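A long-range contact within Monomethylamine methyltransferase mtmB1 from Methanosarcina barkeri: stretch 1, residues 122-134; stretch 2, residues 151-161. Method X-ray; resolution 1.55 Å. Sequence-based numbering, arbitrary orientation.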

# COMPACT_ATOMS: atom_id res chain seq x y z
N ALA A 122 -10.91 0.74 34.32
CA ALA A 122 -10.62 1.24 32.98
C ALA A 122 -11.83 1.96 32.40
O ALA A 122 -12.97 1.56 32.64
CB ALA A 122 -10.20 0.10 32.07
N LYS A 123 -11.58 3.01 31.64
CA LYS A 123 -12.64 3.79 31.02
C LYS A 123 -13.06 3.16 29.69
O LYS A 123 -12.23 2.64 28.95
CB LYS A 123 -12.15 5.21 30.77
CG LYS A 123 -13.17 6.16 30.17
CD LYS A 123 -12.53 7.50 29.82
CE LYS A 123 -13.55 8.50 29.30
NZ LYS A 123 -12.89 9.76 28.84
N PRO A 124 -14.36 3.18 29.38
CA PRO A 124 -14.77 2.59 28.11
C PRO A 124 -14.36 3.51 26.96
O PRO A 124 -13.97 4.66 27.17
CB PRO A 124 -16.28 2.46 28.24
CG PRO A 124 -16.64 3.56 29.18
CD PRO A 124 -15.54 3.49 30.21
N ILE A 125 -14.44 2.98 25.74
CA ILE A 125 -14.11 3.75 24.55
C ILE A 125 -15.29 4.68 24.28
O ILE A 125 -16.45 4.26 24.35
CB ILE A 125 -13.91 2.82 23.33
CG1 ILE A 125 -12.64 1.98 23.53
CG2 ILE A 125 -13.87 3.62 22.04
CD1 ILE A 125 -11.39 2.81 23.74
N VAL A 126 -14.99 5.94 23.99
CA VAL A 126 -16.03 6.93 23.71
C VAL A 126 -16.19 7.11 22.20
O VAL A 126 -15.33 7.67 21.53
CB VAL A 126 -15.68 8.29 24.35
CG1 VAL A 126 -16.75 9.32 24.01
CG2 VAL A 126 -15.58 8.13 25.86
N GLN A 127 -17.31 6.60 21.68
CA GLN A 127 -17.60 6.71 20.26
C GLN A 127 -18.62 7.83 20.12
O GLN A 127 -19.81 7.65 20.36
CB GLN A 127 -18.18 5.39 19.75
CG GLN A 127 -18.53 5.40 18.27
CD GLN A 127 -18.62 4.00 17.71
OE1 GLN A 127 -19.69 3.37 17.69
NE2 GLN A 127 -17.48 3.48 17.26
N GLY A 128 -18.13 9.01 19.73
CA GLY A 128 -19.01 10.15 19.62
C GLY A 128 -19.38 10.57 18.21
O GLY A 128 -18.58 10.46 17.28
N GLY A 129 -20.60 11.06 18.06
CA GLY A 129 -21.05 11.51 16.76
C GLY A 129 -22.54 11.74 16.76
O GLY A 129 -23.19 11.57 17.79
N PRO A 130 -23.11 12.15 15.61
CA PRO A 130 -24.54 12.41 15.46
C PRO A 130 -25.36 11.16 15.76
O PRO A 130 -26.58 11.21 15.92
CB PRO A 130 -24.67 12.86 14.01
CG PRO A 130 -23.35 13.56 13.78
CD PRO A 130 -22.37 12.59 14.41
N THR A 131 -24.67 10.02 15.81
CA THR A 131 -25.31 8.76 16.14
C THR A 131 -26.51 8.45 15.24
O THR A 131 -27.62 8.18 15.72
CB THR A 131 -25.73 8.78 17.64
OG1 THR A 131 -24.61 9.20 18.42
CG2 THR A 131 -26.13 7.40 18.12
N GLY A 132 -26.27 8.50 13.94
CA GLY A 132 -27.30 8.19 12.96
C GLY A 132 -28.37 9.24 12.75
O GLY A 132 -29.32 9.01 12.00
N SER A 133 -28.23 10.39 13.40
CA SER A 133 -29.20 11.47 13.28
C SER A 133 -29.03 12.22 11.96
O SER A 133 -27.93 12.30 11.42
CB SER A 133 -29.07 12.44 14.45
OG SER A 133 -29.22 11.75 15.69
N PRO A 134 -30.12 12.78 11.42
CA PRO A 134 -30.06 13.53 10.16
C PRO A 134 -29.28 14.83 10.29
O PRO A 134 -29.54 15.64 11.19
CB PRO A 134 -31.53 13.75 9.81
CG PRO A 134 -32.18 13.83 11.15
CD PRO A 134 -31.51 12.71 11.92
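Stretch 2, residues 151-161: KEVDTIVNGVM

Between parallel strands, every second residue of one strand bonds through its N and O to the two residues flanking its partner on the other, and polar groups the ladder leaves unpaired, when buried, are usually satisfied by other means. The contact between residues 122-134 and 151-161 of this methyltransferase illustrates the rule. Stretch 2 runs alongside stretch 1 in the same general direction, their end-to-end vectors 26° apart, in two short parallel ladders whose register shifts by two residues across intervening loops.

In the first ladder Gln127 lies beside Thr155 and Gly128 beside Ile156, with CA-CA distances of 4.6 and 5.0 Å. Gly128 N donates to Thr155 O (2.9 Å), and Gly128 O accepts from Val157 N (3.1 Å). Two residues earlier, Val126 O accepts twice, from Asp154 N at 2.8 Å and Thr155 N at 3.2 Å. Val126 N, with no strand carbonyl as its partner here, is served by a side chain instead: it donates almost linearly to Asp154 OD2 (2.8 Å). A water lies within hydrogen-bonding distance of both Asp154 OD2 and Pro124 O. Beside the ladder, Gln127 NE2 donates to Thr155 OG1 (3.0 Å), their side chains sharing one face of the sheet.

Before the strands, Lys123, its side chain fully extended, forms a salt bridge from NZ to Glu152 OE1 (2.7 Å). Two waters also accept from NZ; one donates onward to Glu152 OE2, and the other lies within hydrogen-bonding distance of Glu152 O.

Between the ladders, the type I' turn from Pro130 to Ser133 presents Gly132 N to Asn158 O (2.9 Å). The CA-to-CB bond of Val157 points toward stretch 1, and Val157 CG1 lies 3.5 Å from Thr131 OG1, which itself donates to Gly129 O. The second ladder pairs Pro134 with Val160, whose N donates to Ser133 O (2.9 Å).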

# COMPACT_ATOMS: atom_id res chain seq x y z
N LYS A 151 -11.18 15.88 22.89
CA LYS A 151 -10.23 14.84 23.29
C LYS A 151 -10.92 13.66 23.97
O LYS A 151 -10.38 12.56 24.03
CB LYS A 151 -9.15 15.41 24.22
CG LYS A 151 -8.08 16.19 23.48
CD LYS A 151 -6.89 16.50 24.37
CE LYS A 151 -5.75 17.08 23.55
NZ LYS A 151 -4.53 17.30 24.38
N GLU A 152 -12.12 13.90 24.49
CA GLU A 152 -12.91 12.86 25.15
C GLU A 152 -13.33 11.77 24.17
O GLU A 152 -13.50 10.62 24.55
CB GLU A 152 -14.18 13.46 25.77
CG GLU A 152 -14.00 14.19 27.09
CD GLU A 152 -13.58 13.28 28.22
OE1 GLU A 152 -14.02 12.10 28.24
OE2 GLU A 152 -12.83 13.74 29.11
N VAL A 153 -13.49 12.15 22.90
CA VAL A 153 -13.93 11.22 21.87
C VAL A 153 -12.79 10.40 21.26
O VAL A 153 -11.76 10.95 20.87
CB VAL A 153 -14.70 11.98 20.76
CG1 VAL A 153 -15.19 11.02 19.68
CG2 VAL A 153 -15.90 12.71 21.38
N ASP A 154 -12.99 9.08 21.18
CA ASP A 154 -12.01 8.15 20.63
C ASP A 154 -12.26 7.76 19.18
O ASP A 154 -11.32 7.66 18.38
CB ASP A 154 -11.97 6.87 21.48
CG ASP A 154 -11.52 7.11 22.89
OD1 ASP A 154 -10.40 7.65 23.07
OD2 ASP A 154 -12.27 6.77 23.83
N THR A 155 -13.53 7.51 18.85
CA THR A 155 -13.93 7.13 17.50
C THR A 155 -15.20 7.92 17.17
O THR A 155 -15.80 8.53 18.05
CB THR A 155 -14.24 5.62 17.40
OG1 THR A 155 -15.34 5.30 18.26
CG2 THR A 155 -13.03 4.80 17.80
N ILE A 156 -15.60 7.89 15.90
CA ILE A 156 -16.78 8.62 15.47
C ILE A 156 -17.92 7.70 15.05
O ILE A 156 -17.70 6.69 14.41
CB ILE A 156 -16.47 9.51 14.23
CG1 ILE A 156 -15.34 10.50 14.54
CG2 ILE A 156 -17.74 10.24 13.77
CD1 ILE A 156 -15.66 11.50 15.64
N VAL A 157 -19.15 8.04 15.45
CA VAL A 157 -20.30 7.28 15.00
C VAL A 157 -20.98 8.24 14.01
O VAL A 157 -21.41 9.34 14.38
CB VAL A 157 -21.27 6.87 16.14
CG1 VAL A 157 -21.57 8.04 17.06
CG2 VAL A 157 -22.54 6.31 15.53
N ASN A 158 -21.05 7.82 12.76
CA ASN A 158 -21.59 8.63 11.67
C ASN A 158 -23.03 9.13 11.76
O ASN A 158 -23.92 8.46 12.29
CB ASN A 158 -21.45 7.88 10.35
CG ASN A 158 -20.02 7.48 10.05
OD1 ASN A 158 -19.10 7.77 10.82
ND2 ASN A 158 -19.82 6.82 8.92
N GLY A 159 -23.23 10.32 11.21
CA GLY A 159 -24.56 10.90 11.15
C GLY A 159 -25.10 10.51 9.78
O GLY A 159 -24.40 9.87 8.99
N VAL A 160 -26.34 10.89 9.49
CA VAL A 160 -26.97 10.59 8.21
C VAL A 160 -27.03 11.84 7.35
O VAL A 160 -27.45 12.90 7.82
CB VAL A 160 -28.42 10.06 8.44
CG1 VAL A 160 -29.21 10.11 7.14
CG2 VAL A 160 -28.37 8.63 8.97
N MET A 161 -26.62 11.73 6.09
CA MET A 161 -26.65 12.87 5.17
C MET A 161 -28.10 13.06 4.71
O MET A 161 -28.69 12.14 4.14
CB MET A 161 -25.78 12.60 3.93
CG MET A 161 -24.30 12.39 4.22
SD MET A 161 -23.30 12.22 2.70
CE MET A 161 -23.22 13.95 2.17
O HOH W 1 -12.09 9.09 26.23
O HOH W 2 -11.54 11.54 30.41
O HOH W 3 -11.96 6.28 26.39